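Glucokinase (Leishmania braziliensis MHOM/BR/75/M2904, PDB 6EDI) phosphorylates glucose, probably with ATP as the phosphate donor, and is a dimer seen here in its open conformation. Local coordinates at the interface of chains A and B. Sequence-based numbering; all coordinates share one arbitrary frame. Chains: chain A/B, Glucokinase.

The interface of chains A and B. Residues chain A 336, 339, 376-378; chain B 237, 239, 272, 274.
A:Glu336 and A:Met339, a turn apart on helix 317-341, and the start of helix 377-382 meet backbone of chain B that leaves the 3-10 helix 235-237 at B:Ser237 and is extended at B:Ser239, and the loop holding B:Ala272 and B:Ile274. How a carboxylate can read one serine through both backbone and side chain is well illustrated at this two-fold interface of the glucokinase dimer. The OE1 carboxylate oxygen of A:Glu336 accepts the amide N of B:Ser239 at 2.8 Å, nearly straight at the hydrogen, while OE2 takes the hydroxyl OG on its syn side, also at 2.8 Å. With OG beside its own backbone N (chi1 -58°), B:Ser239 presents both donors to one carboxylate. A:His376 backs the carboxylate from its own chain while also touching chain B: its NE2 donates to OE1 at 3.1 Å, in the plane of the ring, and approaches the carboxylate from the face opposite the B:Ser239 amide. The other ring nitrogen, ND1, accepts the amide N of A:Met378, which helps hold the ring's rotation and fits NE2 being the nitrogen that carries the hydrogen. Two bonds on OE1 would help stabilise a negative carboxylate. The ring edge also faces B:Ser237, whose carbonyl O lies 3.3 Å from CE1. Around this polar core, A:Met339 lays CG against CB of B:Ser237, and A:Met378, bent at chi2 and chi3, brings its methyl CE to the same serine. The A:Met378 side chain crosses that of B:Ile274 at about a right angle, its CG 3.9 Å from the CG2 branch. A water over one face of the imidazole joins A:Ala377 N to B:Ser239 OG and, at 2.7 Å, to the carbonyl O of B:Ala272.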
loop_
_atom_site.group_PDB
_atom_site.type_symbol
_atom_site.label_atom_id
_atom_site.label_comp_id
_atom_site.label_asym_id
_atom_site.label_seq_id
_atom_site.Cartn_x
_atom_site.Cartn_y
_atom_site.Cartn_z
ATOM N N GLU A 336 -1.776 0.926 13.217
ATOM C CA GLU A 336 -0.754 1.327 12.246
ATOM C C GLU A 336 -1.229 1.238 10.787
ATOM O O GLU A 336 -0.981 2.144 9.994
ATOM C CB GLU A 336 0.540 0.517 12.430
ATOM C CG GLU A 336 1.233 0.679 13.792
ATOM C CD GLU A 336 1.318 2.118 14.295
ATOM O OE1 GLU A 336 1.443 3.076 13.493
ATOM O OE2 GLU A 336 1.276 2.297 15.527
ATOM N N MET A 339 -3.893 3.954 10.085
ATOM C CA MET A 339 -3.272 5.252 9.843
ATOM C C MET A 339 -2.561 5.322 8.479
ATOM O O MET A 339 -2.726 6.289 7.756
ATOM C CB MET A 339 -2.310 5.620 10.984
ATOM C CG MET A 339 -1.701 7.020 10.822
ATOM S SD MET A 339 -2.925 8.331 10.925
ATOM C CE MET A 339 -2.719 9.100 9.327
ATOM N N HIS A 376 -3.540 5.227 19.567
ATOM C CA HIS A 376 -2.602 5.747 18.568
ATOM C C HIS A 376 -2.531 7.271 18.643
ATOM O O HIS A 376 -3.552 7.933 18.817
ATOM C CB HIS A 376 -3.038 5.341 17.150
ATOM C CG HIS A 376 -1.960 5.503 16.120
ATOM N ND1 HIS A 376 -1.596 6.731 15.606
ATOM C CD2 HIS A 376 -1.158 4.590 15.520
ATOM C CE1 HIS A 376 -0.620 6.569 14.731
ATOM N NE2 HIS A 376 -0.333 5.276 14.661
ATOM N N ALA A 377 -1.329 7.816 18.499
ATOM C CA ALA A 377 -1.111 9.267 18.593
ATOM C C ALA A 377 -1.979 10.052 17.623
ATOM O O ALA A 377 -2.345 11.200 17.889
ATOM C CB ALA A 377 0.349 9.598 18.358
ATOM N N MET A 378 -2.289 9.446 16.484
ATOM C CA MET A 378 -3.017 10.158 15.433
ATOM C C MET A 378 -4.530 10.063 15.607
ATOM O O MET A 378 -5.293 10.798 14.962
ATOM C CB MET A 378 -2.594 9.633 14.056
ATOM C CG MET A 378 -1.103 9.823 13.770
ATOM S SD MET A 378 -0.680 11.581 13.618
ATOM C CE MET A 378 -1.269 11.917 11.961
ATOM N N SER B 237 3.129 8.815 9.409
ATOM C CA SER B 237 2.311 8.826 10.611
ATOM C C SER B 237 2.257 7.464 11.297
ATOM O O SER B 237 1.537 7.299 12.281
ATOM C CB SER B 237 0.900 9.317 10.289
ATOM O OG SER B 237 0.953 10.625 9.758
ATOM N N SER B 239 3.605 4.854 13.868
ATOM C CA SER B 239 4.323 5.054 15.135
ATOM C C SER B 239 5.773 4.594 14.999
ATOM O O SER B 239 6.059 3.650 14.270
ATOM C CB SER B 239 3.656 4.296 16.280
ATOM O OG SER B 239 2.314 4.673 16.458
ATOM N N ALA B 272 3.733 6.633 21.725
ATOM C CA ALA B 272 4.761 6.617 20.673
ATOM C C ALA B 272 4.630 7.794 19.709
ATOM O O ALA B 272 3.545 8.055 19.179
ATOM C CB ALA B 272 4.727 5.293 19.911
ATOM N N ILE B 274 5.199 9.678 16.064
ATOM C CA ILE B 274 5.153 9.169 14.691
ATOM C C ILE B 274 6.525 9.336 14.043
ATOM O O ILE B 274 7.294 10.220 14.452
ATOM C CB ILE B 274 4.046 9.857 13.862
ATOM C CG1 ILE B 274 4.296 11.362 13.713
ATOM C CG2 ILE B 274 2.686 9.623 14.503
ATOM C CD1 ILE B 274 3.338 12.021 12.687
HETATM O O HOH W 1 1.530 6.404 18.353
#